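Local coordinates for nudix hydrolase domain-containing protein (Thermotoga maritima, PDB 3E57), which is of unknown function but is probably a Nudix hydrolase, a family that typically cleaves nucleoside diphosphates linked to another moiety, at residues E34-V39 against G142-S147; L19-E24 against K67-Y72; P71-M76 against A158-R163; F44-D49 against T114-F119. All blocks are in the same frame, centred on the assembly; numbering follows the deposited sequence.

Overall arrangement
Three of the contacts pair strands of one mixed sheet, and contact 4 joins two helices that cover it. Contacts 2 and 3 both use strand 66-77, whose earlier part pairs antiparallel and whose later part pairs parallel; both are buried, and contact 3 lies deep in the core with almost purely apolar side chains. Contact 1 adds a short strand to the same sheet at the subunit interface and ends in a carboxylate grip. Contact 4 sets two helices against each other, apolar toward the sheet and charged toward the surface. F119 and L48 of contact 4 rest on V69 of contact 2, and F119 also reaches A158 and F160 of contact 3.

Contact 1: E34-V39 against G142-S147; sequences EGFMRV and GLINSS
E34 and S147 close one end of this short antiparallel pairing, in which strands 36-38 and 142-145 run at 160° to each other. The carboxylate of E34 grips S147 twice: OE2 accepts the backbone N of S147 at 2.9 Å through its syn lone pair, and OE1 accepts OG of S147 at 2.7 Å, also on the syn side but out of the carboxylate plane. CB of E34 starts off away from the other strand; the bend at chi2 (73°) turns CD back toward it. An alanine here would probably leave the amide and hydroxyl of S147 without these acceptors and the chain after the strand less firmly tied.

Further along, G35 and N145 exchange two backbone bonds, as do M37 and L143. Between them F36 can be followed outward. Its CB and CG both lie near O of L143, CD1 comes closer to that oxygen at 3.5 Å, CE1 meets CA of G142 at 3.5 Å, and CZ stays near the same glycine. I144 CG1 stands at the ring edge. G142 must be small: a CB would run into O of M37 and CE1 of F36, and its backbone angles would already press a CB against the preceding carbonyl oxygen. V39 CG2 touches CG of L143 at 4.0 Å, the two side chains crossing at about a right angle.

I198 and V202 of helix 194-206 also pack on F36. E34, F36 and M37 pair antiparallel with a strand of the second subunit, a continuous intersubunit beta sheet typical of dimers joined through edge strands.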
loop_
_atom_site.group_PDB
_atom_site.type_symbol
_atom_site.label_atom_id
_atom_site.label_comp_id
_atom_site.label_asym_id
_atom_site.label_seq_id
_atom_site.Cartn_x
_atom_site.Cartn_y
_atom_site.Cartn_z
ATOM N N GLU B 34 2.148 1.767 4.192
ATOM C CA GLU B 34 2.312 0.359 3.837
ATOM C C GLU B 34 1.837 0.215 2.410
ATOM O O GLU B 34 0.659 0.348 2.147
ATOM C CB GLU B 34 1.457 -0.513 4.766
ATOM C CG GLU B 34 1.438 -2.011 4.437
ATOM C CD GLU B 34 2.744 -2.725 4.791
ATOM O OE1 GLU B 34 3.374 -2.358 5.813
ATOM O OE2 GLU B 34 3.123 -3.665 4.046
ATOM N N GLY B 35 2.759 -0.032 1.492
ATOM C CA GLY B 35 2.411 -0.144 0.081
ATOM C C GLY B 35 3.230 0.829 -0.728
ATOM O O GLY B 35 4.447 0.818 -0.644
ATOM N N PHE B 36 2.558 1.677 -1.503
ATOM C CA PHE B 36 3.229 2.654 -2.348
ATOM C C PHE B 36 2.722 4.042 -2.012
ATOM O O PHE B 36 1.546 4.212 -1.704
ATOM C CB PHE B 36 2.942 2.361 -3.816
ATOM C CG PHE B 36 3.237 3.503 -4.748
ATOM C CD1 PHE B 36 4.496 3.654 -5.302
ATOM C CD2 PHE B 36 2.247 4.425 -5.076
ATOM C CE1 PHE B 36 4.771 4.713 -6.180
ATOM C CE2 PHE B 36 2.506 5.475 -5.948
ATOM C CZ PHE B 36 3.775 5.620 -6.500
ATOM N N MET B 37 3.615 5.021 -2.094
ATOM C CA MET B 37 3.255 6.446 -1.967
ATOM C C MET B 37 4.022 7.293 -2.980
ATOM O O MET B 37 5.241 7.163 -3.096
ATOM C CB MET B 37 3.585 6.952 -0.566
ATOM C CG MET B 37 3.119 8.389 -0.348
ATOM S SD MET B 37 3.341 8.946 1.332
ATOM C CE MET B 37 5.105 8.854 1.469
ATOM N N ARG B 38 3.302 8.146 -3.712
ATOM C CA ARG B 38 3.905 9.077 -4.656
ATOM C C ARG B 38 4.706 10.095 -3.879
ATOM O O ARG B 38 4.230 10.592 -2.865
ATOM C CB ARG B 38 2.840 9.806 -5.468
ATOM C CG ARG B 38 3.376 10.944 -6.350
ATOM C CD ARG B 38 2.759 10.927 -7.725
ATOM N NE ARG B 38 3.048 9.602 -8.275
ATOM C CZ ARG B 38 3.239 9.287 -9.548
ATOM N NH1 ARG B 38 3.182 10.193 -10.528
ATOM N NH2 ARG B 38 3.488 8.021 -9.824
ATOM N N VAL B 39 5.924 10.360 -4.334
ATOM C CA VAL B 39 6.733 11.454 -3.791
ATOM C C VAL B 39 7.447 12.167 -4.930
ATOM O O VAL B 39 7.578 11.632 -6.021
ATOM C CB VAL B 39 7.759 10.998 -2.701
ATOM C CG1 VAL B 39 7.092 10.118 -1.619
ATOM C CG2 VAL B 39 8.942 10.318 -3.319
ATOM N N GLY B 142 7.474 6.867 -7.269
ATOM C CA GLY B 142 7.407 7.039 -5.821
ATOM C C GLY B 142 8.122 5.934 -5.081
ATOM O O GLY B 142 9.003 5.272 -5.640
ATOM N N LEU B 143 7.706 5.721 -3.837
ATOM C CA LEU B 143 8.353 4.790 -2.923
ATOM C C LEU B 143 7.494 3.595 -2.553
ATOM O O LEU B 143 6.278 3.719 -2.347
ATOM C CB LEU B 143 8.714 5.519 -1.632
ATOM C CG LEU B 143 9.704 6.682 -1.780
ATOM C CD1 LEU B 143 10.119 7.175 -0.399
ATOM C CD2 LEU B 143 10.903 6.262 -2.572
ATOM N N ILE B 144 8.145 2.447 -2.432
ATOM C CA ILE B 144 7.494 1.223 -1.967
ATOM C C ILE B 144 8.052 0.831 -0.615
ATOM O O ILE B 144 9.263 0.607 -0.470
ATOM C CB ILE B 144 7.731 0.032 -2.902
ATOM C CG1 ILE B 144 7.296 0.351 -4.332
ATOM C CG2 ILE B 144 7.017 -1.200 -2.333
ATOM C CD1 ILE B 144 7.642 -0.762 -5.345
ATOM N N ASN B 145 7.166 0.719 0.366
ATOM C CA ASN B 145 7.546 0.344 1.712
ATOM C C ASN B 145 6.538 -0.660 2.201
ATOM O O ASN B 145 5.397 -0.308 2.493
ATOM C CB ASN B 145 7.566 1.576 2.628
ATOM C CG ASN B 145 8.066 1.268 4.025
ATOM O OD1 ASN B 145 9.086 0.607 4.194
ATOM N ND2 ASN B 145 7.356 1.755 5.036
ATOM N N SER B 146 6.927 -1.928 2.232
ATOM C CA SER B 146 6.018 -2.978 2.681
ATOM C C SER B 146 6.703 -3.808 3.733
ATOM O O SER B 146 7.921 -3.962 3.714
ATOM C CB SER B 146 5.606 -3.876 1.529
ATOM O OG SER B 146 6.751 -4.452 0.959
ATOM N N SER B 147 5.910 -4.347 4.649
ATOM C CA SER B 147 6.454 -4.986 5.820
ATOM C C SER B 147 6.060 -6.454 5.886
ATOM O O SER B 147 6.189 -7.070 6.940
ATOM C CB SER B 147 5.962 -4.264 7.073
ATOM O OG SER B 147 4.556 -4.377 7.195
#

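Contact 2: L19-E24 against K67-Y72; sequences LVVKTE and KQVIPY
V20 faces Q68 as a non-hydrogen-bonded pair and V21 faces K67 as a hydrogen-bonded one, in two antiparallel strands inclined at 132°. V21 and K67 exchange both of their backbone bonds, V21 N to K67 O at 2.9 Å and K67 N to V21 O at 2.8 Å. A third runs from V69 N to L19 O at 3.1 Å, its donor tilted out of the carbonyl plane. Beyond it the backbones part and a water takes over, donating to L19 O and to V69 O; the carbonyl of L19 is thus held by two donors.

The side chains meet in small, mostly apolar touches. On one face V20 CG1 lies against CG of Q68 at 4.0 Å, while the far end of Q68 turns to H106, whose NE2 is bonded to OE1. In L19, chi1 (-177°) sets CG anti to the backbone N, 4.2 Å from V69 CB, and CD2 makes the nearest touch, 4.0 Å from the same CB. V21 CG1 approaches CG2 of V69 more loosely. At the other end T23 OG1 lies 3.7 Å from CG of K67, although the hydroxyl bonds to O of E64. K67 then leads away, and its NZ reaches OD1 of N145 in contact 1, a polar link between two parts of the sheet.

K22 is the N-cap of helix 23-30, and strand 17-22 therefore passes straight into a helix. F119 and L48 lie over V69, and P115 over L19. Such pairing of a flanking antiparallel strand with a long central one, roofed by helices, fits the layered alpha/beta/alpha architecture of Nudix proteins.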
loop_
_atom_site.group_PDB
_atom_site.type_symbol
_atom_site.label_atom_id
_atom_site.label_comp_id
_atom_site.label_asym_id
_atom_site.label_seq_id
_atom_site.Cartn_x
_atom_site.Cartn_y
_atom_site.Cartn_z
ATOM N N LEU B 19 24.016 1.395 -0.471
ATOM C CA LEU B 19 23.305 2.579 0.012
ATOM C C LEU B 19 22.158 2.203 0.947
ATOM O O LEU B 19 21.305 1.362 0.616
ATOM C CB LEU B 19 22.763 3.415 -1.160
ATOM C CG LEU B 19 22.034 4.734 -0.851
ATOM C CD1 LEU B 19 22.966 5.733 -0.174
ATOM C CD2 LEU B 19 21.444 5.333 -2.118
ATOM N N VAL B 20 22.143 2.853 2.107
ATOM C CA VAL B 20 21.107 2.655 3.108
ATOM C C VAL B 20 20.679 3.992 3.697
ATOM O O VAL B 20 21.363 4.993 3.531
ATOM C CB VAL B 20 21.599 1.721 4.237
ATOM C CG1 VAL B 20 21.901 0.343 3.686
ATOM C CG2 VAL B 20 22.848 2.301 4.944
ATOM N N VAL B 21 19.522 4.001 4.354
ATOM C CA VAL B 21 19.113 5.107 5.215
ATOM C C VAL B 21 18.632 4.533 6.539
ATOM O O VAL B 21 18.222 3.382 6.601
ATOM C CB VAL B 21 17.987 5.963 4.598
ATOM C CG1 VAL B 21 18.473 6.672 3.355
ATOM C CG2 VAL B 21 16.757 5.107 4.292
ATOM N N LYS B 22 18.719 5.326 7.604
ATOM C CA LYS B 22 18.158 4.932 8.892
ATOM C C LYS B 22 16.644 4.956 8.759
ATOM O O LYS B 22 16.088 5.871 8.158
ATOM C CB LYS B 22 18.609 5.873 10.021
ATOM C CG LYS B 22 20.100 5.799 10.347
ATOM C CD LYS B 22 20.439 6.380 11.739
ATOM C CE LYS B 22 20.080 7.868 11.879
ATOM N NZ LYS B 22 20.661 8.484 13.136
ATOM N N THR B 23 15.986 3.941 9.305
ATOM C CA THR B 23 14.538 3.875 9.282
ATOM C C THR B 23 13.933 5.094 9.976
ATOM O O THR B 23 12.955 5.660 9.487
ATOM C CB THR B 23 14.031 2.569 9.921
ATOM O OG1 THR B 23 14.627 1.450 9.254
ATOM C CG2 THR B 23 12.525 2.465 9.811
ATOM N N GLU B 24 14.528 5.531 11.086
ATOM C CA GLU B 24 14.021 6.716 11.788
ATOM C C GLU B 24 14.052 7.970 10.905
ATOM O O GLU B 24 13.110 8.764 10.933
ATOM C CB GLU B 24 14.750 6.957 13.123
ATOM C CG GLU B 24 16.243 7.243 13.028
ATOM C CD GLU B 24 16.883 7.460 14.404
ATOM O OE1 GLU B 24 16.541 8.466 15.070
ATOM O OE2 GLU B 24 17.727 6.626 14.813
ATOM N N LYS B 67 17.135 0.834 6.166
ATOM C CA LYS B 67 16.517 0.327 4.957
ATOM C C LYS B 67 17.471 0.505 3.779
ATOM O O LYS B 67 18.059 1.569 3.592
ATOM C CB LYS B 67 15.159 1.013 4.724
ATOM C CG LYS B 67 14.109 0.494 5.695
ATOM C CD LYS B 67 12.716 1.072 5.475
ATOM C CE LYS B 67 11.626 0.152 6.066
ATOM N NZ LYS B 67 11.091 -0.854 5.052
ATOM N N GLN B 68 17.645 -0.572 3.023
ATOM C CA GLN B 68 18.467 -0.587 1.831
ATOM C C GLN B 68 17.695 0.056 0.690
ATOM O O GLN B 68 16.579 -0.357 0.395
ATOM C CB GLN B 68 18.822 -2.028 1.475
ATOM C CG GLN B 68 19.607 -2.750 2.582
ATOM C CD GLN B 68 19.490 -4.249 2.505
ATOM O OE1 GLN B 68 19.731 -4.846 1.459
ATOM N NE2 GLN B 68 19.125 -4.871 3.619
ATOM N N VAL B 69 18.276 1.074 0.064
ATOM C CA VAL B 69 17.617 1.762 -1.046
ATOM C C VAL B 69 17.760 0.959 -2.337
ATOM O O VAL B 69 18.876 0.732 -2.824
ATOM C CB VAL B 69 18.178 3.166 -1.230
ATOM C CG1 VAL B 69 17.578 3.821 -2.469
ATOM C CG2 VAL B 69 17.915 3.983 0.022
ATOM N N ILE B 70 16.615 0.530 -2.873
ATOM C CA ILE B 70 16.546 -0.343 -4.034
ATOM C C ILE B 70 15.857 0.388 -5.191
ATOM O O ILE B 70 14.629 0.538 -5.180
ATOM C CB ILE B 70 15.743 -1.638 -3.710
ATOM C CG1 ILE B 70 16.287 -2.332 -2.455
ATOM C CG2 ILE B 70 15.773 -2.605 -4.891
ATOM C CD1 ILE B 70 17.724 -2.801 -2.579
ATOM N N PRO B 71 16.632 0.863 -6.183
ATOM C CA PRO B 71 15.985 1.292 -7.413
ATOM C C PRO B 71 15.238 0.108 -8.024
ATOM O O PRO B 71 15.760 -1.002 -8.019
ATOM C CB PRO B 71 17.159 1.741 -8.293
ATOM C CG PRO B 71 18.367 1.073 -7.703
ATOM C CD PRO B 71 18.095 1.064 -6.243
ATOM N N TYR B 72 14.019 0.339 -8.498
ATOM C CA TYR B 72 13.116 -0.726 -8.941
ATOM C C TYR B 72 12.387 -0.234 -10.191
ATOM O O TYR B 72 11.539 0.665 -10.116
ATOM C CB TYR B 72 12.124 -1.053 -7.830
ATOM C CG TYR B 72 11.374 -2.355 -8.017
ATOM C CD1 TYR B 72 12.029 -3.581 -7.888
ATOM C CD2 TYR B 72 10.019 -2.373 -8.291
ATOM C CE1 TYR B 72 11.357 -4.775 -8.051
ATOM C CE2 TYR B 72 9.337 -3.586 -8.447
ATOM C CZ TYR B 72 10.020 -4.779 -8.324
ATOM O OH TYR B 72 9.334 -5.983 -8.480
HETATM O O HOH W 1 21.267 -0.052 -1.944
#

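Contact 3: P71-M76 against A158-R163; sequences PYVVIM and ALFLGR
L159 and L161 fit their CD1 methyls into successive hollows of the neighbouring strand 71-76, which runs parallel to them at 28°. Both have CG anti to the backbone N, and in each case the methyl comes down over a carbonyl oxygen of the partner. CD1 of L159 fills the dip between Y72 and V74: it meets CD2 of Y72 at 3.9 Å, at the edge of the ring, and CG2 of V74 at the same distance. CD1 of L161 repeats the fit two residues on, between CG1 of V74 and the thioether arm of M76, where CG is 3.8 Å away and SD only a little farther. The other methyl of L161, CD2, lies over the centre of the guanidinium of R163.

On the opposite face the relief is reversed. G162 leaves a hollow there, and V73 CG1 projects toward it, 4.1 Å from N of G162; a CB at that position would be only 3.4 Å from the valine methyl. V73 CG2 makes a looser touch with CB of F160, whose ring turns an edge to O of Y72. A158 and P71 continue this face, where the alanine offers just a methyl.

Between the two faces, five backbone bonds hold the pairing in step from Y72 to M76. G162 N to V74 O is among the straighter, 2.7 Å long with an angle of 174° at the hydrogen.

Helix 194-206 packs on L159 and L161, whereas helix 115-130 covers A158 and V73. A parallel strand pair sandwiched between helices is typical of the core of the Nudix alpha/beta/alpha fold.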
loop_
_atom_site.group_PDB
_atom_site.type_symbol
_atom_site.label_atom_id
_atom_site.label_comp_id
_atom_site.label_asym_id
_atom_site.label_seq_id
_atom_site.Cartn_x
_atom_site.Cartn_y
_atom_site.Cartn_z
ATOM N N PRO B 71 16.632 0.863 -6.183
ATOM C CA PRO B 71 15.985 1.292 -7.413
ATOM C C PRO B 71 15.238 0.108 -8.024
ATOM O O PRO B 71 15.760 -1.002 -8.019
ATOM C CB PRO B 71 17.159 1.741 -8.293
ATOM C CG PRO B 71 18.367 1.073 -7.703
ATOM C CD PRO B 71 18.095 1.064 -6.243
ATOM N N TYR B 72 14.019 0.339 -8.498
ATOM C CA TYR B 72 13.116 -0.726 -8.941
ATOM C C TYR B 72 12.387 -0.234 -10.191
ATOM O O TYR B 72 11.539 0.665 -10.116
ATOM C CB TYR B 72 12.124 -1.053 -7.830
ATOM C CG TYR B 72 11.374 -2.355 -8.017
ATOM C CD1 TYR B 72 12.029 -3.581 -7.888
ATOM C CD2 TYR B 72 10.019 -2.373 -8.291
ATOM C CE1 TYR B 72 11.357 -4.775 -8.051
ATOM C CE2 TYR B 72 9.337 -3.586 -8.447
ATOM C CZ TYR B 72 10.020 -4.779 -8.324
ATOM O OH TYR B 72 9.334 -5.983 -8.480
ATOM N N VAL B 73 12.736 -0.800 -11.338
ATOM C CA VAL B 73 12.316 -0.256 -12.611
ATOM C C VAL B 73 11.393 -1.216 -13.338
ATOM O O VAL B 73 11.745 -2.372 -13.579
ATOM C CB VAL B 73 13.532 0.054 -13.510
ATOM C CG1 VAL B 73 13.072 0.737 -14.797
ATOM C CG2 VAL B 73 14.544 0.925 -12.755
ATOM N N VAL B 74 10.211 -0.718 -13.679
ATOM C CA VAL B 74 9.278 -1.418 -14.524
ATOM C C VAL B 74 9.512 -0.904 -15.941
ATOM O O VAL B 74 9.577 0.313 -16.162
ATOM C CB VAL B 74 7.835 -1.118 -14.099
ATOM C CG1 VAL B 74 6.848 -1.738 -15.094
ATOM C CG2 VAL B 74 7.586 -1.629 -12.675
ATOM N N ILE B 75 9.657 -1.824 -16.884
ATOM C CA ILE B 75 10.002 -1.477 -18.256
ATOM C C ILE B 75 8.778 -1.633 -19.137
ATOM O O ILE B 75 8.116 -2.664 -19.082
ATOM C CB ILE B 75 11.156 -2.377 -18.769
ATOM C CG1 ILE B 75 12.451 -2.000 -18.054
ATOM C CG2 ILE B 75 11.333 -2.247 -20.288
ATOM C CD1 ILE B 75 13.557 -2.975 -18.272
ATOM N N MET B 76 8.471 -0.597 -19.924
ATOM C CA MET B 76 7.441 -0.682 -20.955
ATOM C C MET B 76 8.017 -0.428 -22.344
ATOM O O MET B 76 8.734 0.553 -22.542
ATOM C CB MET B 76 6.330 0.328 -20.700
ATOM C CG MET B 76 5.328 -0.125 -19.650
ATOM S SD MET B 76 3.880 0.934 -19.626
ATOM C CE MET B 76 2.881 0.232 -20.946
ATOM N N ALA B 158 12.463 2.406 -4.728
ATOM C CA ALA B 158 12.260 3.633 -5.472
ATOM C C ALA B 158 11.750 3.183 -6.822
ATOM O O ALA B 158 12.520 2.670 -7.650
ATOM C CB ALA B 158 13.574 4.410 -5.625
ATOM N N LEU B 159 10.450 3.364 -7.040
ATOM C CA LEU B 159 9.771 2.847 -8.219
ATOM C C LEU B 159 9.819 3.805 -9.402
ATOM O O LEU B 159 9.399 4.965 -9.297
ATOM C CB LEU B 159 8.318 2.566 -7.883
ATOM C CG LEU B 159 7.414 2.046 -9.004
ATOM C CD1 LEU B 159 7.943 0.722 -9.588
ATOM C CD2 LEU B 159 5.988 1.888 -8.443
ATOM N N PHE B 160 10.315 3.293 -10.527
ATOM C CA PHE B 160 10.349 4.009 -11.790
ATOM C C PHE B 160 9.633 3.242 -12.861
ATOM O O PHE B 160 9.601 2.010 -12.838
ATOM C CB PHE B 160 11.789 4.177 -12.284
ATOM C CG PHE B 160 12.652 4.974 -11.382
ATOM C CD1 PHE B 160 12.884 6.320 -11.632
ATOM C CD2 PHE B 160 13.243 4.385 -10.280
ATOM C CE1 PHE B 160 13.673 7.058 -10.787
ATOM C CE2 PHE B 160 14.034 5.121 -9.434
ATOM C CZ PHE B 160 14.254 6.456 -9.693
ATOM N N LEU B 161 9.101 3.988 -13.824
ATOM C CA LEU B 161 8.613 3.455 -15.081
ATOM C C LEU B 161 9.622 3.861 -16.160
ATOM O O LEU B 161 9.851 5.056 -16.389
ATOM C CB LEU B 161 7.255 4.054 -15.398
ATOM C CG LEU B 161 6.627 3.702 -16.736
ATOM C CD1 LEU B 161 6.503 2.193 -16.906
ATOM C CD2 LEU B 161 5.275 4.386 -16.849
ATOM N N GLY B 162 10.240 2.878 -16.797
ATOM C CA GLY B 162 11.187 3.157 -17.882
ATOM C C GLY B 162 10.535 2.782 -19.191
ATOM O O GLY B 162 10.200 1.618 -19.395
ATOM N N ARG B 163 10.331 3.750 -20.077
ATOM C CA ARG B 163 9.754 3.453 -21.382
ATOM C C ARG B 163 10.870 3.419 -22.426
ATOM O O ARG B 163 11.739 4.293 -22.436
ATOM C CB ARG B 163 8.700 4.484 -21.777
ATOM C CG ARG B 163 7.420 4.496 -20.936
ATOM C CD ARG B 163 6.399 5.414 -21.622
ATOM N NE ARG B 163 5.115 5.558 -20.926
ATOM C CZ ARG B 163 4.855 6.460 -19.981
ATOM N NH1 ARG B 163 5.789 7.308 -19.552
ATOM N NH2 ARG B 163 3.643 6.505 -19.440
#

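Contact 4: F44-D49 against T114-F119; sequences FLNFLD and TPREAF
L45, L48 and D49 of helix 41-51 meet the first turn of helix 115-130; the axes of segments 44-49 and 115-119 come within 8.6 Å, their N-to-C directions 121° apart. By its sequence and place helix 115-130 is probably the Nudix helix, and T114 is its N-cap, with a weak bond from E117 N to T114 OG1.

D49 OD1 accepts the backbone N of R116 at 3.1 Å, from above the carboxylate plane, a placement in which the helix end would probably favour the negative charge. The extended R116 side chain lays one face of its guanidinium on L45, with NH1 3.4 Å from CB. NH2 forms a salt bridge with OE1 of E42, the stronger partner, while NH1 makes a long one to OD2 of D49 at 3.6 Å. An alanine in place of R116 would probably leave E42, and D49 OD2, without this positive partner and L45 without its flat cover.

Toward the sheet the contact is apolar. L48 CB packs on CB of P115 at 4.1 Å, and L45 CD2 borders F119. F44 turns its ring edge to the face of F119, an offset edge-to-face pair with planes 77° apart. L48 CD1 presses on CD1 of F119 at 3.5 Å.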
loop_
_atom_site.group_PDB
_atom_site.type_symbol
_atom_site.label_atom_id
_atom_site.label_comp_id
_atom_site.label_asym_id
_atom_site.label_seq_id
_atom_site.Cartn_x
_atom_site.Cartn_y
_atom_site.Cartn_z
ATOM N N PHE B 44 13.138 13.269 -2.940
ATOM C CA PHE B 44 13.771 11.982 -2.642
ATOM C C PHE B 44 15.298 12.020 -2.779
ATOM O O PHE B 44 16.010 11.531 -1.910
ATOM C CB PHE B 44 13.203 10.881 -3.542
ATOM C CG PHE B 44 13.802 9.541 -3.285
ATOM C CD1 PHE B 44 13.664 8.943 -2.042
ATOM C CD2 PHE B 44 14.518 8.886 -4.269
ATOM C CE1 PHE B 44 14.228 7.715 -1.787
ATOM C CE2 PHE B 44 15.094 7.647 -4.011
ATOM C CZ PHE B 44 14.936 7.066 -2.769
ATOM N N LEU B 45 15.794 12.576 -3.878
ATOM C CA LEU B 45 17.240 12.648 -4.111
ATOM C C LEU B 45 17.928 13.503 -3.050
ATOM O O LEU B 45 19.011 13.158 -2.575
ATOM C CB LEU B 45 17.546 13.200 -5.502
ATOM C CG LEU B 45 17.215 12.322 -6.704
ATOM C CD1 LEU B 45 17.587 13.072 -7.974
ATOM C CD2 LEU B 45 17.914 10.955 -6.624
ATOM N N ASN B 46 17.288 14.614 -2.686
ATOM C CA ASN B 46 17.736 15.459 -1.573
ATOM C C ASN B 46 17.764 14.667 -0.273
ATOM O O ASN B 46 18.715 14.756 0.497
ATOM C CB ASN B 46 16.816 16.672 -1.417
ATOM C CG ASN B 46 17.030 17.712 -2.504
ATOM O OD1 ASN B 46 18.060 17.710 -3.193
ATOM N ND2 ASN B 46 16.062 18.615 -2.661
ATOM N N PHE B 47 16.717 13.875 -0.042
ATOM C CA PHE B 47 16.656 12.985 1.122
ATOM C C PHE B 47 17.842 12.030 1.164
ATOM O O PHE B 47 18.436 11.813 2.225
ATOM C CB PHE B 47 15.327 12.212 1.129
ATOM C CG PHE B 47 15.317 11.034 2.045
ATOM C CD1 PHE B 47 15.057 11.195 3.398
ATOM C CD2 PHE B 47 15.531 9.752 1.556
ATOM C CE1 PHE B 47 15.041 10.101 4.260
ATOM C CE2 PHE B 47 15.519 8.663 2.411
ATOM C CZ PHE B 47 15.268 8.838 3.764
ATOM N N LEU B 48 18.204 11.472 0.010
ATOM C CA LEU B 48 19.359 10.580 -0.080
ATOM C C LEU B 48 20.665 11.306 0.238
ATOM O O LEU B 48 21.495 10.795 0.968
ATOM C CB LEU B 48 19.466 9.950 -1.475
ATOM C CG LEU B 48 18.383 8.959 -1.892
ATOM C CD1 LEU B 48 18.709 8.407 -3.281
ATOM C CD2 LEU B 48 18.258 7.854 -0.841
ATOM N N ASP B 49 20.849 12.491 -0.324
ATOM C CA ASP B 49 22.070 13.255 -0.063
ATOM C C ASP B 49 22.183 13.651 1.402
ATOM O O ASP B 49 23.284 13.685 1.948
ATOM C CB ASP B 49 22.147 14.487 -0.960
ATOM C CG ASP B 49 22.799 14.195 -2.302
ATOM O OD1 ASP B 49 23.578 13.211 -2.397
ATOM O OD2 ASP B 49 22.527 14.963 -3.259
ATOM N N THR B 114 28.618 10.628 -4.159
ATOM C CA THR B 114 27.583 10.995 -3.189
ATOM C C THR B 114 26.403 10.042 -3.366
ATOM O O THR B 114 26.261 9.440 -4.430
ATOM C CB THR B 114 27.070 12.434 -3.421
ATOM O OG1 THR B 114 26.515 12.543 -4.742
ATOM C CG2 THR B 114 28.203 13.459 -3.243
ATOM N N PRO B 115 25.550 9.905 -2.327
ATOM C CA PRO B 115 24.333 9.086 -2.392
ATOM C C PRO B 115 23.469 9.314 -3.637
ATOM O O PRO B 115 22.976 8.354 -4.233
ATOM C CB PRO B 115 23.566 9.520 -1.140
ATOM C CG PRO B 115 24.602 9.909 -0.180
ATOM C CD PRO B 115 25.714 10.514 -0.992
ATOM N N ARG B 116 23.278 10.576 -4.004
ATOM C CA ARG B 116 22.485 10.935 -5.173
ATOM C C ARG B 116 23.146 10.464 -6.461
ATOM O O ARG B 116 22.499 9.864 -7.316
ATOM C CB ARG B 116 22.292 12.443 -5.209
ATOM C CG ARG B 116 21.608 12.973 -6.439
ATOM C CD ARG B 116 21.975 14.414 -6.668
ATOM N NE ARG B 116 20.920 15.108 -7.385
ATOM C CZ ARG B 116 19.889 15.723 -6.810
ATOM N NH1 ARG B 116 19.759 15.785 -5.486
ATOM N NH2 ARG B 116 18.995 16.309 -7.579
ATOM N N GLU B 117 24.439 10.752 -6.593
ATOM C CA GLU B 117 25.203 10.342 -7.760
ATOM C C GLU B 117 25.284 8.819 -7.865
ATOM O O GLU B 117 25.148 8.268 -8.958
ATOM C CB GLU B 117 26.614 10.939 -7.696
ATOM C CG GLU B 117 27.481 10.666 -8.917
ATOM C CD GLU B 117 28.938 11.010 -8.680
ATOM O OE1 GLU B 117 29.224 11.744 -7.706
ATOM O OE2 GLU B 117 29.802 10.536 -9.455
ATOM N N ALA B 118 25.518 8.150 -6.734
ATOM C CA ALA B 118 25.606 6.687 -6.701
ATOM C C ALA B 118 24.259 6.077 -7.067
ATOM O O ALA B 118 24.204 5.093 -7.802
ATOM C CB ALA B 118 26.047 6.188 -5.322
ATOM N N PHE B 119 23.187 6.678 -6.553
ATOM C CA PHE B 119 21.823 6.222 -6.842
ATOM C C PHE B 119 21.553 6.265 -8.338
ATOM O O PHE B 119 21.158 5.262 -8.933
ATOM C CB PHE B 119 20.785 7.071 -6.106
ATOM C CG PHE B 119 19.357 6.650 -6.381
ATOM C CD1 PHE B 119 18.724 5.718 -5.572
ATOM C CD2 PHE B 119 18.663 7.174 -7.465
ATOM C CE1 PHE B 119 17.418 5.319 -5.832
ATOM C CE2 PHE B 119 17.360 6.779 -7.741
ATOM C CZ PHE B 119 16.732 5.851 -6.912
#